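Local coordinates for uncharacterized protein (Staphylococcus aureus subsp. aureus, PDB 3H04) that is of unknown function but has the alpha/beta-hydrolase fold of the BD-FAE family and is probably a serine hydrolase, at residues Ile123-Tyr128 / Asp249-Pro254. Residues are numbered along the deposited sequence; the frame is centred on the assembly and turned at random.
Sequences IDFYGY and DFDRRP
Tyr126, the first residue past the end of strand 121-125, reaches across to the loop 249-254 and has the largest share of this buried contact. Its backbone adopts the left-handed helical conformation, and from CB the side chain heads for the loop, CG leaving between the backbone N and the carbonyl carbon (chi1 39°). On one edge of the ring CD2 lies 3.6 Å from Phe250 CE2; CE2, next along that edge, meets the same Phe250 atom and comes close to Asp251 OD1. On the other edge CE1 lies 4.0 Å from Asp249 CB. CZ lies 3.6 Å from Asp249 CA, which stands over one face in a CH-pi contact, 4.0 Å from the centroid of the Tyr126 ring. At the tip Tyr126 OH donates a short hydrogen bond of 2.5 Å to the syn lone pair of Asp251 OD1, while Asp249 CB touches the same hydroxyl. The Asp251 carboxylate is turned 72° from the phenol ring, and its OD2 lies in the plane of the Phe125 ring, 3.6 Å from Phe125 CD2. That oxygen is also held by Arg103 in a salt bridge and by the Tyr262 hydroxyl, which would favour the ionised carboxylate. Phe250 CZ sits over one face of Phe125, toward the rim and 4.0 Å from Phe125 CE2, which completes a three-ring aromatic cluster. Within the loop, a type I turn from Asp249 to Arg252 is closed by Arg252 N to Asp249 O. Tyr126 also touches His248 (edge-to-face), Ser104 and Asp220, which together have the geometry of a probable Ser-His-Asp triad; the contact thus joins the C-terminal end of the inner, parallel strand 121-125 to the loop following the probable catalytic histidine of an alpha/beta-hydrolase fold.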
loop_
_atom_site.group_PDB
_atom_site.type_symbol
_atom_site.label_atom_id
_atom_site.label_comp_id
_atom_site.label_asym_id
_atom_site.label_seq_id
_atom_site.Cartn_x
_atom_site.Cartn_y
_atom_site.Cartn_z
ATOM N N ILE A 123 -5.789 -7.664 0.801
ATOM C CA ILE A 123 -6.668 -6.795 0.039
ATOM C C ILE A 123 -5.779 -5.824 -0.715
ATOM O O ILE A 123 -5.045 -5.076 -0.093
ATOM C CB ILE A 123 -7.638 -6.036 0.916
ATOM C CG1 ILE A 123 -8.309 -7.007 1.913
ATOM C CG2 ILE A 123 -8.625 -5.218 0.030
ATOM C CD1 ILE A 123 -8.697 -6.354 3.197
ATOM N N ASP A 124 -5.834 -5.884 -2.046
ATOM C CA ASP A 124 -4.923 -5.183 -2.971
ATOM C C ASP A 124 -5.752 -4.249 -3.801
ATOM O O ASP A 124 -6.437 -4.680 -4.747
ATOM C CB ASP A 124 -4.210 -6.214 -3.861
ATOM C CG ASP A 124 -3.490 -5.622 -5.076
ATOM O OD1 ASP A 124 -3.287 -4.388 -5.196
ATOM O OD2 ASP A 124 -3.148 -6.467 -5.966
ATOM N N PHE A 125 -5.732 -2.962 -3.425
ATOM C CA PHE A 125 -6.401 -1.937 -4.223
ATOM C C PHE A 125 -5.342 -1.287 -5.124
ATOM O O PHE A 125 -4.412 -0.636 -4.630
ATOM C CB PHE A 125 -7.055 -0.874 -3.350
ATOM C CG PHE A 125 -8.435 -1.209 -2.846
ATOM C CD1 PHE A 125 -8.934 -2.524 -2.789
ATOM C CD2 PHE A 125 -9.246 -0.175 -2.402
ATOM C CE1 PHE A 125 -10.229 -2.790 -2.261
ATOM C CE2 PHE A 125 -10.486 -0.421 -1.915
ATOM C CZ PHE A 125 -10.999 -1.726 -1.835
ATOM N N TYR A 126 -5.450 -1.536 -6.434
ATOM C CA TYR A 126 -4.624 -0.920 -7.462
ATOM C C TYR A 126 -3.114 -0.851 -7.184
ATOM O O TYR A 126 -2.463 0.187 -7.428
ATOM C CB TYR A 126 -5.154 0.435 -7.910
ATOM C CG TYR A 126 -5.716 1.331 -6.825
ATOM C CD1 TYR A 126 -4.872 2.152 -6.068
ATOM C CD2 TYR A 126 -7.059 1.295 -6.497
ATOM C CE1 TYR A 126 -5.365 2.986 -5.018
ATOM C CE2 TYR A 126 -7.562 2.142 -5.473
ATOM C CZ TYR A 126 -6.714 2.980 -4.757
ATOM O OH TYR A 126 -7.191 3.763 -3.738
ATOM N N GLY A 127 -2.589 -1.966 -6.693
ATOM C CA GLY A 127 -1.174 -2.139 -6.424
ATOM C C GLY A 127 -0.517 -3.082 -7.451
ATOM O O GLY A 127 -0.984 -3.265 -8.601
ATOM N N TYR A 128 0.579 -3.651 -7.002
ATOM C CA TYR A 128 1.488 -4.385 -7.843
ATOM C C TYR A 128 2.349 -5.257 -6.960
ATOM O O TYR A 128 2.494 -4.971 -5.792
ATOM C CB TYR A 128 2.383 -3.424 -8.633
ATOM C CG TYR A 128 2.959 -2.255 -7.861
ATOM C CD1 TYR A 128 4.228 -2.327 -7.301
ATOM C CD2 TYR A 128 2.213 -1.085 -7.658
ATOM C CE1 TYR A 128 4.767 -1.253 -6.586
ATOM C CE2 TYR A 128 2.763 0.031 -6.954
ATOM C CZ TYR A 128 4.038 -0.080 -6.447
ATOM O OH TYR A 128 4.584 0.933 -5.739
ATOM N N ASP A 249 -7.174 5.803 -8.135
ATOM C CA ASP A 249 -7.873 5.688 -6.842
ATOM C C ASP A 249 -9.384 5.939 -6.998
ATOM O O ASP A 249 -9.941 7.022 -6.708
ATOM C CB ASP A 249 -7.181 6.527 -5.742
ATOM C CG ASP A 249 -6.977 7.994 -6.138
ATOM O OD1 ASP A 249 -6.791 8.262 -7.358
ATOM O OD2 ASP A 249 -7.058 8.870 -5.234
ATOM N N PHE A 250 -10.047 4.898 -7.484
ATOM C CA PHE A 250 -11.481 4.965 -7.789
ATOM C C PHE A 250 -12.325 5.277 -6.541
ATOM O O PHE A 250 -13.465 5.720 -6.673
ATOM C CB PHE A 250 -11.979 3.622 -8.384
ATOM C CG PHE A 250 -11.822 2.438 -7.447
ATOM C CD1 PHE A 250 -12.799 2.144 -6.475
ATOM C CD2 PHE A 250 -10.726 1.605 -7.537
ATOM C CE1 PHE A 250 -12.640 1.080 -5.603
ATOM C CE2 PHE A 250 -10.564 0.528 -6.655
ATOM C CZ PHE A 250 -11.506 0.268 -5.688
ATOM N N ASP A 251 -11.741 5.004 -5.367
ATOM C CA ASP A 251 -12.347 5.219 -4.055
ATOM C C ASP A 251 -11.937 6.523 -3.407
ATOM O O ASP A 251 -12.142 6.717 -2.215
ATOM C CB ASP A 251 -11.999 4.055 -3.117
ATOM C CG ASP A 251 -10.480 3.904 -2.876
ATOM O OD1 ASP A 251 -9.645 4.322 -3.733
ATOM O OD2 ASP A 251 -10.137 3.290 -1.844
ATOM N N ARG A 252 -11.367 7.431 -4.171
ATOM C CA ARG A 252 -11.028 8.742 -3.610
ATOM C C ARG A 252 -12.241 9.345 -2.856
ATOM O O ARG A 252 -12.073 9.890 -1.751
ATOM C CB ARG A 252 -10.560 9.669 -4.708
ATOM C CG ARG A 252 -10.256 11.047 -4.251
ATOM C CD ARG A 252 -9.826 11.869 -5.409
ATOM N NE ARG A 252 -8.688 11.277 -6.129
ATOM C CZ ARG A 252 -8.206 11.795 -7.246
ATOM N NH1 ARG A 252 -8.741 12.936 -7.717
ATOM N NH2 ARG A 252 -7.192 11.204 -7.877
ATOM N N ARG A 253 -13.447 9.237 -3.430
ATOM C CA ARG A 253 -14.702 9.610 -2.731
ATOM C C ARG A 253 -15.629 8.436 -2.432
ATOM O O ARG A 253 -15.770 7.510 -3.236
ATOM C CB ARG A 253 -15.462 10.628 -3.550
ATOM C CG ARG A 253 -14.664 11.880 -3.740
ATOM C CD ARG A 253 -14.955 12.558 -5.011
ATOM N NE ARG A 253 -16.213 13.263 -4.913
ATOM C CZ ARG A 253 -16.381 14.574 -5.041
ATOM N NH1 ARG A 253 -15.367 15.390 -5.302
ATOM N NH2 ARG A 253 -17.612 15.065 -4.943
ATOM N N PRO A 254 -16.319 8.481 -1.298
ATOM C CA PRO A 254 -17.120 7.316 -0.938
ATOM C C PRO A 254 -18.416 7.195 -1.735
ATOM O O PRO A 254 -19.525 7.151 -1.145
ATOM C CB PRO A 254 -17.354 7.514 0.572
ATOM C CG PRO A 254 -16.792 8.864 0.916
ATOM C CD PRO A 254 -16.434 9.567 -0.313
#